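Local atomic coordinates of fibrinogen-binding protein (Staphylococcus aureus subsp. aureus, PDB entry 4H6H), a protein that belongs to the staphylococcal complement inhibitor (SCIN) family and, as SCIN-B, probably helps Staphylococcus aureus evade innate immunity by blocking the host complement system. Residues D16-E21 / N62-M67. Numbering follows the deposited sequence.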
# COMPACT_ATOMS: atom_id res chain seq x y z
N ASP A 16 12.83 -9.70 4.74
CA ASP A 16 12.60 -9.31 3.34
C ASP A 16 11.43 -10.09 2.75
O ASP A 16 10.48 -9.50 2.21
CB ASP A 16 13.85 -9.57 2.49
CG ASP A 16 15.00 -8.65 2.84
OD1 ASP A 16 14.87 -7.87 3.81
OD2 ASP A 16 16.04 -8.70 2.15
N LYS A 17 11.49 -11.41 2.83
CA LYS A 17 10.36 -12.21 2.39
C LYS A 17 9.05 -11.74 3.04
O LYS A 17 7.99 -11.77 2.40
CB LYS A 17 10.60 -13.70 2.68
CG LYS A 17 11.50 -14.40 1.67
CD LYS A 17 10.77 -14.62 0.34
CE LYS A 17 11.55 -15.52 -0.63
NZ LYS A 17 12.74 -14.88 -1.25
N ARG A 18 9.13 -11.28 4.28
CA ARG A 18 7.95 -10.89 5.06
C ARG A 18 7.24 -9.60 4.58
O ARG A 18 6.04 -9.64 4.33
CB ARG A 18 8.26 -10.82 6.56
CG ARG A 18 7.03 -10.58 7.45
CD ARG A 18 7.37 -10.26 8.90
NE ARG A 18 8.25 -9.10 9.03
CZ ARG A 18 7.85 -7.83 9.13
NH1 ARG A 18 6.56 -7.52 9.10
NH2 ARG A 18 8.74 -6.85 9.25
N ILE A 19 7.95 -8.48 4.45
CA ILE A 19 7.27 -7.27 4.00
C ILE A 19 6.84 -7.42 2.56
O ILE A 19 5.81 -6.88 2.17
CB ILE A 19 8.07 -5.96 4.15
CG1 ILE A 19 9.56 -6.23 4.16
CG2 ILE A 19 7.64 -5.21 5.39
CD1 ILE A 19 10.13 -6.46 2.77
N ALA A 20 7.62 -8.16 1.76
CA ALA A 20 7.27 -8.32 0.35
C ALA A 20 5.91 -8.98 0.27
O ALA A 20 5.03 -8.55 -0.48
CB ALA A 20 8.30 -9.11 -0.41
N GLU A 21 5.72 -10.03 1.07
CA GLU A 21 4.45 -10.72 1.10
C GLU A 21 3.36 -9.79 1.58
O GLU A 21 2.30 -9.71 0.96
CB GLU A 21 4.50 -11.94 2.01
CG GLU A 21 3.55 -13.02 1.57
CD GLU A 21 3.86 -13.50 0.16
OE1 GLU A 21 4.96 -14.07 -0.04
OE2 GLU A 21 3.02 -13.28 -0.76
N ASN A 62 13.39 -4.49 -4.02
CA ASN A 62 13.52 -5.47 -2.96
C ASN A 62 14.23 -4.89 -1.72
O ASN A 62 14.91 -5.59 -0.98
CB ASN A 62 14.18 -6.75 -3.47
CG ASN A 62 14.00 -7.93 -2.51
OD1 ASN A 62 13.04 -7.98 -1.74
ND2 ASN A 62 14.92 -8.88 -2.56
N ASP A 63 14.05 -3.58 -1.52
CA ASP A 63 14.66 -2.89 -0.39
C ASP A 63 13.71 -2.91 0.80
O ASP A 63 12.63 -2.34 0.74
CB ASP A 63 14.97 -1.44 -0.77
CG ASP A 63 15.38 -0.59 0.42
OD1 ASP A 63 15.79 -1.16 1.46
OD2 ASP A 63 15.31 0.65 0.30
N PHE A 64 14.14 -3.54 1.90
CA PHE A 64 13.29 -3.70 3.08
C PHE A 64 12.69 -2.40 3.62
O PHE A 64 11.55 -2.39 4.08
CB PHE A 64 14.04 -4.44 4.19
CG PHE A 64 13.23 -4.62 5.43
CD1 PHE A 64 13.09 -3.59 6.35
CD2 PHE A 64 12.59 -5.83 5.69
CE1 PHE A 64 12.33 -3.76 7.48
CE2 PHE A 64 11.84 -6.01 6.84
CZ PHE A 64 11.70 -4.97 7.73
N VAL A 65 13.45 -1.32 3.58
CA VAL A 65 12.96 -0.04 4.11
C VAL A 65 11.87 0.59 3.25
O VAL A 65 10.83 1.03 3.75
CB VAL A 65 14.12 0.93 4.28
CG1 VAL A 65 13.61 2.30 4.68
CG2 VAL A 65 15.11 0.37 5.30
N SER A 66 12.13 0.65 1.94
CA SER A 66 11.15 1.17 0.98
C SER A 66 9.85 0.38 1.06
O SER A 66 8.76 0.95 1.07
CB SER A 66 11.72 1.09 -0.43
OG SER A 66 12.75 2.03 -0.61
N MET A 67 9.96 -0.93 1.08
CA MET A 67 8.80 -1.77 1.21
C MET A 67 8.01 -1.49 2.50
O MET A 67 6.78 -1.43 2.46
CB MET A 67 9.21 -3.23 1.16
CG MET A 67 9.86 -3.64 -0.15
SD MET A 67 9.81 -5.42 -0.28
CE MET A 67 10.53 -5.71 -1.87
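The ring of F64 lies across I19, D16 and R18 of helix 12-27, and F64 buries more of its surface against 16-21 than any other residue of 62-67. I19 supplies the apolar centre: CG1 comes obliquely to the ring, 3.4 Å from F64 CD2, and the two side chains cross at about a right angle. With F64 CG anti to the backbone N (chi1 179°), the ring reaches over toward helix 12-27. OD1 of D16 sits beside F64 CB (3.5 Å) and next to ring atom CD2, its carboxylate plane 34° from the ring. At the far end R18 brings NH2 to within 3.8 Å of F64 CZ, close to the ring plane at its edge; the guanidinium is turned 61° from the ring, so the two do not stack. R18 NH1 forms a salt bridge with E22, and the ring of H15 also meets that of F64, their planes about 55° apart.

Deeper in, CD1, the tip of the same I19 branch, continues on to M67 SD, which also abuts A20, its distance to A20 CB being 4.0 Å. M67 touches A58 and L59 of helix 42-61 as well, tying three helices of the bundle together. Helix 64-85 starts here, after N62 with its positive phi. D63 is the N-cap: its OD1 accepts from V65 N at 3.2 Å, approached from above the carboxylate plane, while OD2 takes the hydroxyl of S66. With no hydrogen bond between the segments, the fit of I19 against F64 and M67 carries the contact, and the charged ends of D16 and R18 lie at its margin.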